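Local coordinates for protein probable dipeptidase (Pseudomonas aeruginosa, PDB 3B40) that probably hydrolyses dipeptides as a metal-dependent peptidase of the membrane dipeptidase family, on a TIM-barrel fold, at residues A172-R176 with S212-T216; L178-N182 with P303-T309; G266-L271 with D362-V366. The protein carries 11 engineered substitutions. One frame throughout, in Å; residues are numbered along the deposited sequence.

Interaction 1 of 3, residues A172-R176 with S212-T216; sequences ADSSR and SQMST. Engineered in segment 172-176: Ala-172 (natural residue Ser).
Two groups reach the side-chain oxygen of Gln-213: Arg-176 NH1 donates to OE1 at 2.7 Å, and water 2 donates to the same atom. The oxygen lies near the guanidinium plane, at its edge, while NH1 stands above the plane of the amide; the two flat groups are turned 31° apart. A bend at chi2 (-98°) swings the amide of Gln-213 toward the arginine, and its NE2 goes on to His-234. Water 2 also accepts a hydrogen bond from Arg-176 NE and meets both Ser-174 OG and Ser-175 OG, tying four side chains together. A single beta bridge pairs Ser-174 with Met-214, flanked by Ser-215 N to Asp-173 O (2.9 Å) and Ser-175 N to Gln-213 O (3.0 Å). Ser-174 OG closes an ST turn on Arg-176 N and bonds to Tyr-165 O. Farther along, water 1 joins Ser-215 OG to Asp-173 OD2, whose carboxylate is held by the backbone N of Leu-188 and Gly-190. The engineered Ala-172 touches Met-214 CE with its methyl. The contact joins the loops that follow the neighbouring parallel strands 160-162 and 208-210 of the barrel, and Ser-215 N-caps helix 216-225.

Interaction 2 of 3, residues L178-N182 with P303-T309; sequences LPFFN and PGDPIIT
Two short 3-10 turns meet where Pro-179 and Thr-309 bring their CA atoms within 4.8 Å. One runs through 179-181, held by Phe-181 N to Leu-178 O and Asn-182 N to Pro-179 O. The other begins at Pro-306, with Ile-308 N bonded to Asp-305 O and Thr-309 N to Pro-306 O. No backbone hydrogen bond links the two turns. Instead Thr-309 CA lies 3.3 Å from Pro-179 O, a bent CA-H...O contact, and that oxygen also accepts Asn-182 N.

The ring of Pro-179 makes most of the contact. Its CG sits 3.1 Å from Pro-303 O, and its CB lies 3.2 Å from Asp-305 O, so its CB and CG rest against backbone carbonyls of 303-309. CG also packs on Ile-308 CB at 3.9 Å, and CG2 of the same isoleucine lies just beyond. The one hydrogen bond across the contact is at its outer border: Thr-309 OG1 donates to Asn-182 OD1 at 2.8 Å. The hydroxyl approaches from above the amide plane, 42° out of it. Both partners swing their polar branch anti to the backbone N (chi1 -169° for Asn-182, -170° for Thr-309), and it is these branches that meet.

Asp-305 turns elsewhere, to a salt bridge with Arg-286 in helix 276-288. Well out from the chain's centre, the contact as a whole joins the long loop between barrel strand 160-162 and helix 193-205 to the connection between helices 276-288 and 313-328. Helix 313-328 lies against both loops: its Phe-316 stacks with Phe-180 and also touches Ile-308 and Pro-303.

Interaction 3 of 3, residues G266-L271 with D362-V366; sequences GFPAYL and DGGGV
Phe-267 turns its ring edge toward the glycine-rich loop 362-366, with CE1 3.6 Å from Asp-362 O, near the ring plane. Both segments lie beyond neighbouring parallel strands of the TIM barrel, 261-265 and 354-357, on the side where the strands end. The phenyl gets there with CG anti to the backbone N (chi1 -164°), although its CB starts off away from the loop. CE1 also comes within 3.7 Å of Gly-363 C, an oblique approach. One of its faces is turned to Tyr-270, the next aromatic of the same segment, whose ring has Phe-267 CD2 over its centre.

Gly-363 and Gly-365 both have positive phi, where a side chain would run into the preceding carbonyl oxygen. At Gly-363 there is a second reason, since a CB would also press on Phe-267 CE1. Without side chains, the glycine backbone can come close to 266-268, Gly-364 CA lying 4.4 Å from Phe-267 CA.

Farther along, Pro-268 presents its ring to the backbone: CD lies 3.1 Å from Gly-365 O. Leu-271 and Val-366 then meet at about a right angle, Leu-271 CD1 against Val-366 CG1 at 3.8 Å. Helix 335-349 continues this apolar patch, with Leu-335 on Val-366 and Ala-341 on Leu-271. At the other end of the loop, Asp-362 sends OD2 to the hydroxyl of Tyr-165, with a long, weak ion pair to Arg-28.

A single hydrogen bond fastens the two segments: Gly-365 N donates to Gly-266 O at 2.7 Å, arriving nearly along the C=O axis, with a C=O...N angle of 164°.

How the interactions relate
Interaction 1 is the most buried and the most polar, a beta bridge, waters and an arginine–amide bond linking two loops. Interaction 3, about 18 Å away between centres, is partly buried and relies on glycine backbone, ring edges and a small apolar patch. Interaction 2 lies farthest from the chain's centre and is led by proline and still largely buried, with its one hydrogen bond at an exposed margin. Interactions 1 and 2 draw on one long loop, since segments 172-176 and 178-182 adjoin, yet do not otherwise touch. Interactions 1 and 3 meet where Arg-176 NH2 packs 3.1 Å from Tyr-270 OH, whereas 2 and 3 stay about 11 Å apart at their nearest atoms.

Interaction 1 of 3, residues A172-R176 with S212-T216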
loop_
_atom_site.group_PDB
_atom_site.type_symbol
_atom_site.label_atom_id
_atom_site.label_comp_id
_atom_site.label_asym_id
_atom_site.label_seq_id
_atom_site.Cartn_x
_atom_site.Cartn_y
_atom_site.Cartn_z
ATOM N N ALA A 172 -0.781 -2.003 17.075
ATOM C CA ALA A 172 -0.803 -0.618 16.614
ATOM C C ALA A 172 -2.233 -0.184 16.323
ATOM O O ALA A 172 -3.025 -0.979 15.783
ATOM C CB ALA A 172 0.024 -0.509 15.331
ATOM N N ASP A 173 -2.544 1.077 16.630
ATOM C CA ASP A 173 -3.811 1.712 16.189
ATOM C C ASP A 173 -3.783 2.017 14.685
ATOM O O ASP A 173 -2.750 2.404 14.136
ATOM C CB ASP A 173 -4.091 3.032 16.916
ATOM C CG ASP A 173 -4.239 2.877 18.441
ATOM O OD1 ASP A 173 -4.625 1.790 18.937
ATOM O OD2 ASP A 173 -3.961 3.874 19.151
ATOM N N SER A 174 -4.942 1.926 14.046
ATOM C CA SER A 174 -5.019 2.217 12.632
ATOM C C SER A 174 -5.441 3.682 12.424
ATOM O O SER A 174 -6.051 4.285 13.298
ATOM C CB SER A 174 -5.995 1.252 11.956
ATOM O OG SER A 174 -6.250 1.631 10.606
ATOM N N SER A 175 -5.118 4.246 11.272
ATOM C CA SER A 175 -5.679 5.544 10.899
ATOM C C SER A 175 -7.170 5.403 10.538
ATOM O O SER A 175 -7.906 6.393 10.464
ATOM C CB SER A 175 -4.885 6.149 9.742
ATOM O OG SER A 175 -4.972 5.368 8.534
ATOM N N ARG A 176 -7.610 4.161 10.317
ATOM C CA ARG A 176 -8.999 3.890 9.914
ATOM C C ARG A 176 -9.596 2.836 10.815
ATOM O O ARG A 176 -9.734 1.670 10.396
ATOM C CB ARG A 176 -9.052 3.445 8.451
ATOM C CG ARG A 176 -8.850 4.607 7.469
ATOM C CD ARG A 176 -9.018 4.119 6.036
ATOM N NE ARG A 176 -7.898 3.268 5.615
ATOM C CZ ARG A 176 -7.758 2.762 4.388
ATOM N NH1 ARG A 176 -6.697 2.001 4.095
ATOM N NH2 ARG A 176 -8.685 3.011 3.454
ATOM N N SER A 212 2.546 3.082 6.370
ATOM C CA SER A 212 1.267 3.342 5.682
ATOM C C SER A 212 0.168 2.572 6.424
ATOM O O SER A 212 0.404 1.429 6.790
ATOM C CB SER A 212 1.322 2.906 4.210
ATOM O OG SER A 212 2.068 3.841 3.441
ATOM N N GLN A 213 -0.984 3.226 6.669
ATOM C CA GLN A 213 -2.187 2.644 7.320
ATOM C C GLN A 213 -2.237 2.840 8.858
ATOM O O GLN A 213 -3.300 2.735 9.473
ATOM C CB GLN A 213 -2.393 1.160 6.968
ATOM C CG GLN A 213 -2.438 0.764 5.436
ATOM C CD GLN A 213 -3.816 0.604 4.840
ATOM O OE1 GLN A 213 -4.830 0.770 5.523
ATOM N NE2 GLN A 213 -3.871 0.255 3.518
ATOM N N MET A 214 -1.075 3.081 9.465
ATOM C CA MET A 214 -0.922 3.264 10.905
ATOM C C MET A 214 -1.472 4.632 11.330
ATOM O O MET A 214 -1.344 5.597 10.595
ATOM C CB MET A 214 0.582 3.205 11.259
ATOM C CG MET A 214 1.199 1.772 11.147
ATOM S SD MET A 214 2.963 1.600 11.600
ATOM C CE MET A 214 2.916 1.605 13.376
ATOM N N SER A 215 -2.048 4.723 12.531
ATOM C CA SER A 215 -2.474 6.002 13.105
ATOM C C SER A 215 -1.273 6.972 13.221
ATOM O O SER A 215 -0.087 6.551 13.160
ATOM C CB SER A 215 -3.126 5.773 14.481
ATOM O OG SER A 215 -2.131 5.638 15.465
ATOM N N THR A 216 -1.567 8.255 13.366
ATOM C CA THR A 216 -0.526 9.277 13.522
ATOM C C THR A 216 0.347 9.083 14.745
ATOM O O THR A 216 1.572 9.191 14.650
ATOM C CB THR A 216 -1.116 10.692 13.506
ATOM O OG1 THR A 216 -1.648 10.918 12.188
ATOM C CG2 THR A 216 -0.012 11.763 13.793
HETATM O O HOH W 1 -3.184 6.122 17.808
HETATM O O HOH W 2 -5.825 2.530 7.522
HETATM O O HOH W 3 -2.275 5.856 7.860
#

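Interaction 2 of 3, residues L178-N182 with P303-T309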
loop_
_atom_site.group_PDB
_atom_site.type_symbol
_atom_site.label_atom_id
_atom_site.label_comp_id
_atom_site.label_asym_id
_atom_site.label_seq_id
_atom_site.Cartn_x
_atom_site.Cartn_y
_atom_site.Cartn_z
ATOM N N LEU A 178 -12.340 0.658 12.394
ATOM C CA LEU A 178 -13.644 0.238 11.882
ATOM C C LEU A 178 -14.696 0.007 12.956
ATOM O O LEU A 178 -14.525 -0.866 13.828
ATOM C CB LEU A 178 -13.542 -1.064 11.115
ATOM C CG LEU A 178 -12.929 -1.102 9.732
ATOM C CD1 LEU A 178 -13.358 -2.451 9.118
ATOM C CD2 LEU A 178 -13.404 0.099 8.903
ATOM N N PRO A 179 -15.832 0.710 12.834
ATOM C CA PRO A 179 -16.921 0.533 13.789
ATOM C C PRO A 179 -17.540 -0.869 13.721
ATOM O O PRO A 179 -18.045 -1.360 14.720
ATOM C CB PRO A 179 -17.923 1.605 13.386
ATOM C CG PRO A 179 -17.666 1.868 11.958
ATOM C CD PRO A 179 -16.169 1.688 11.784
ATOM N N PHE A 180 -17.457 -1.519 12.564
ATOM C CA PHE A 180 -17.815 -2.947 12.448
ATOM C C PHE A 180 -16.985 -3.898 13.350
ATOM O O PHE A 180 -17.473 -4.975 13.736
ATOM C CB PHE A 180 -17.717 -3.380 10.983
ATOM C CG PHE A 180 -18.396 -4.693 10.692
ATOM C CD1 PHE A 180 -19.789 -4.804 10.756
ATOM C CD2 PHE A 180 -17.647 -5.801 10.319
ATOM C CE1 PHE A 180 -20.446 -6.039 10.481
ATOM C CE2 PHE A 180 -18.285 -7.040 10.044
ATOM C CZ PHE A 180 -19.682 -7.150 10.114
ATOM N N PHE A 181 -15.744 -3.515 13.674
ATOM C CA PHE A 181 -14.872 -4.288 14.598
ATOM C C PHE A 181 -14.987 -3.791 16.058
ATOM O O PHE A 181 -14.211 -4.192 16.934
ATOM C CB PHE A 181 -13.401 -4.156 14.171
ATOM C CG PHE A 181 -13.080 -4.758 12.814
ATOM C CD1 PHE A 181 -13.963 -5.647 12.191
ATOM C CD2 PHE A 181 -11.846 -4.472 12.191
ATOM C CE1 PHE A 181 -13.640 -6.204 10.930
ATOM C CE2 PHE A 181 -11.515 -5.016 10.949
ATOM C CZ PHE A 181 -12.416 -5.887 10.313
ATOM N N ASN A 182 -15.919 -2.871 16.274
ATOM C CA ASN A 182 -16.129 -2.151 17.547
ATOM C C ASN A 182 -14.886 -1.329 17.942
ATOM O O ASN A 182 -14.594 -1.145 19.113
ATOM C CB ASN A 182 -16.600 -3.117 18.666
ATOM C CG ASN A 182 -17.081 -2.383 19.917
ATOM O OD1 ASN A 182 -17.686 -1.318 19.815
ATOM N ND2 ASN A 182 -16.792 -2.944 21.104
ATOM N N PRO A 303 -17.419 3.034 5.697
ATOM C CA PRO A 303 -18.393 3.107 6.789
ATOM C C PRO A 303 -17.734 3.290 8.159
ATOM O O PRO A 303 -17.561 2.317 8.885
ATOM C CB PRO A 303 -19.117 1.758 6.699
ATOM C CG PRO A 303 -18.162 0.867 5.971
ATOM C CD PRO A 303 -17.453 1.729 5.011
ATOM N N GLY A 304 -17.404 4.529 8.508
ATOM C CA GLY A 304 -16.563 4.811 9.692
ATOM C C GLY A 304 -17.282 5.365 10.919
ATOM O O GLY A 304 -16.704 5.476 12.009
ATOM N N ASP A 305 -18.547 5.715 10.771
ATOM C CA ASP A 305 -19.307 6.311 11.891
ATOM C C ASP A 305 -19.325 5.382 13.088
ATOM O O ASP A 305 -19.667 4.199 12.954
ATOM C CB ASP A 305 -20.733 6.644 11.483
ATOM C CG ASP A 305 -20.786 7.641 10.359
ATOM O OD1 ASP A 305 -21.169 8.799 10.627
ATOM O OD2 ASP A 305 -20.447 7.273 9.204
ATOM N N PRO A 306 -18.878 5.886 14.245
ATOM C CA PRO A 306 -18.762 5.126 15.498
ATOM C C PRO A 306 -20.029 4.377 15.908
ATOM O O PRO A 306 -19.942 3.228 16.328
ATOM C CB PRO A 306 -18.371 6.207 16.514
ATOM C CG PRO A 306 -17.556 7.141 15.696
ATOM C CD PRO A 306 -18.327 7.245 14.406
ATOM N N ILE A 307 -21.181 5.025 15.782
ATOM C CA ILE A 307 -22.475 4.404 16.139
ATOM C C ILE A 307 -22.747 3.119 15.344
ATOM O O ILE A 307 -23.499 2.268 15.800
ATOM C CB ILE A 307 -23.654 5.416 15.958
ATOM C CG1 ILE A 307 -24.953 4.928 16.625
ATOM C CG2 ILE A 307 -23.890 5.699 14.486
ATOM C CD1 ILE A 307 -24.892 4.811 18.077
ATOM N N ILE A 308 -22.097 2.957 14.183
ATOM C CA ILE A 308 -22.314 1.757 13.332
ATOM C C ILE A 308 -22.010 0.471 14.140
ATOM O O ILE A 308 -22.522 -0.609 13.840
ATOM C CB ILE A 308 -21.517 1.865 11.987
ATOM C CG1 ILE A 308 -22.109 2.983 11.098
ATOM C CG2 ILE A 308 -21.467 0.515 11.266
ATOM C CD1 ILE A 308 -21.296 3.337 9.848
ATOM N N THR A 309 -21.246 0.578 15.223
ATOM C CA THR A 309 -20.962 -0.631 16.017
ATOM C C THR A 309 -22.224 -1.328 16.594
ATOM O O THR A 309 -22.207 -2.549 16.833
ATOM C CB THR A 309 -19.958 -0.377 17.177
ATOM O OG1 THR A 309 -19.555 -1.644 17.741
ATOM C CG2 THR A 309 -20.583 0.499 18.280
#

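Interaction 3 of 3, residues G266-L271 with D362-V366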
loop_
_atom_site.group_PDB
_atom_site.type_symbol
_atom_site.label_atom_id
_atom_site.label_comp_id
_atom_site.label_asym_id
_atom_site.label_seq_id
_atom_site.Cartn_x
_atom_site.Cartn_y
_atom_site.Cartn_z
ATOM N N GLY A 266 -1.086 5.696 -6.224
ATOM C CA GLY A 266 -2.124 5.973 -7.231
ATOM C C GLY A 266 -3.505 5.485 -6.798
ATOM O O GLY A 266 -4.138 4.675 -7.499
ATOM N N PHE A 267 -3.957 5.938 -5.629
ATOM C CA PHE A 267 -5.287 5.572 -5.139
ATOM C C PHE A 267 -6.226 6.764 -5.344
ATOM O O PHE A 267 -6.064 7.818 -4.690
ATOM C CB PHE A 267 -5.274 5.093 -3.677
ATOM C CG PHE A 267 -6.529 4.372 -3.286
ATOM C CD1 PHE A 267 -6.578 2.981 -3.279
ATOM C CD2 PHE A 267 -7.677 5.080 -2.966
ATOM C CE1 PHE A 267 -7.741 2.314 -2.959
ATOM C CE2 PHE A 267 -8.853 4.421 -2.630
ATOM C CZ PHE A 267 -8.887 3.031 -2.628
ATOM N N PRO A 268 -7.137 6.648 -6.328
ATOM C CA PRO A 268 -7.850 7.848 -6.806
ATOM C C PRO A 268 -8.475 8.721 -5.699
ATOM O O PRO A 268 -8.238 9.937 -5.667
ATOM C CB PRO A 268 -8.906 7.293 -7.778
ATOM C CG PRO A 268 -8.753 5.851 -7.813
ATOM C CD PRO A 268 -7.486 5.452 -7.116
ATOM N N ALA A 269 -9.233 8.118 -4.785
ATOM C CA ALA A 269 -9.902 8.900 -3.724
ATOM C C ALA A 269 -8.982 9.533 -2.683
ATOM O O ALA A 269 -9.448 10.348 -1.868
ATOM C CB ALA A 269 -10.998 8.059 -3.006
ATOM N N TYR A 270 -7.701 9.167 -2.677
ATOM C CA TYR A 270 -6.759 9.786 -1.754
ATOM C C TYR A 270 -6.073 10.957 -2.468
ATOM O O TYR A 270 -5.278 11.693 -1.843
ATOM C CB TYR A 270 -5.649 8.835 -1.275
ATOM C CG TYR A 270 -5.991 7.503 -0.593
ATOM C CD1 TYR A 270 -7.257 7.224 -0.069
ATOM C CD2 TYR A 270 -4.986 6.521 -0.459
ATOM C CE1 TYR A 270 -7.525 5.965 0.533
ATOM C CE2 TYR A 270 -5.233 5.274 0.158
ATOM C CZ TYR A 270 -6.502 5.007 0.630
ATOM O OH TYR A 270 -6.717 3.790 1.229
ATOM N N LEU A 271 -6.383 11.126 -3.761
ATOM C CA LEU A 271 -5.715 12.110 -4.618
ATOM C C LEU A 271 -6.633 13.234 -5.077
ATOM O O LEU A 271 -6.182 14.350 -5.313
ATOM C CB LEU A 271 -5.098 11.433 -5.850
ATOM C CG LEU A 271 -3.984 10.414 -5.614
ATOM C CD1 LEU A 271 -3.728 9.612 -6.912
ATOM C CD2 LEU A 271 -2.705 11.082 -5.091
ATOM N N ASP A 362 -6.108 -3.766 -4.880
ATOM C CA ASP A 362 -6.919 -3.401 -3.725
ATOM C C ASP A 362 -7.554 -2.032 -3.970
ATOM O O ASP A 362 -7.697 -1.253 -3.051
ATOM C CB ASP A 362 -6.121 -3.477 -2.400
ATOM C CG ASP A 362 -7.032 -3.516 -1.139
ATOM O OD1 ASP A 362 -8.197 -3.955 -1.209
ATOM O OD2 ASP A 362 -6.570 -3.094 -0.050
ATOM N N GLY A 363 -7.910 -1.734 -5.235
ATOM C CA GLY A 363 -8.637 -0.498 -5.571
ATOM C C GLY A 363 -7.843 0.635 -6.217
ATOM O O GLY A 363 -8.426 1.642 -6.624
ATOM N N GLY A 364 -6.520 0.475 -6.311
ATOM C CA GLY A 364 -5.660 1.498 -6.855
ATOM C C GLY A 364 -5.603 1.491 -8.377
ATOM O O GLY A 364 -6.135 0.594 -9.039
ATOM N N GLY A 365 -4.891 2.463 -8.923
ATOM C CA GLY A 365 -4.889 2.700 -10.360
ATOM C C GLY A 365 -5.584 4.018 -10.558
ATOM O O GLY A 365 -6.590 4.315 -9.894
ATOM N N VAL A 366 -5.048 4.833 -11.455
ATOM C CA VAL A 366 -5.708 6.097 -11.808
ATOM C C VAL A 366 -6.022 6.096 -13.319
ATOM O O VAL A 366 -5.483 5.271 -14.077
ATOM C CB VAL A 366 -4.826 7.334 -11.437
ATOM C CG1 VAL A 366 -4.575 7.423 -9.904
ATOM C CG2 VAL A 366 -3.525 7.337 -12.214
#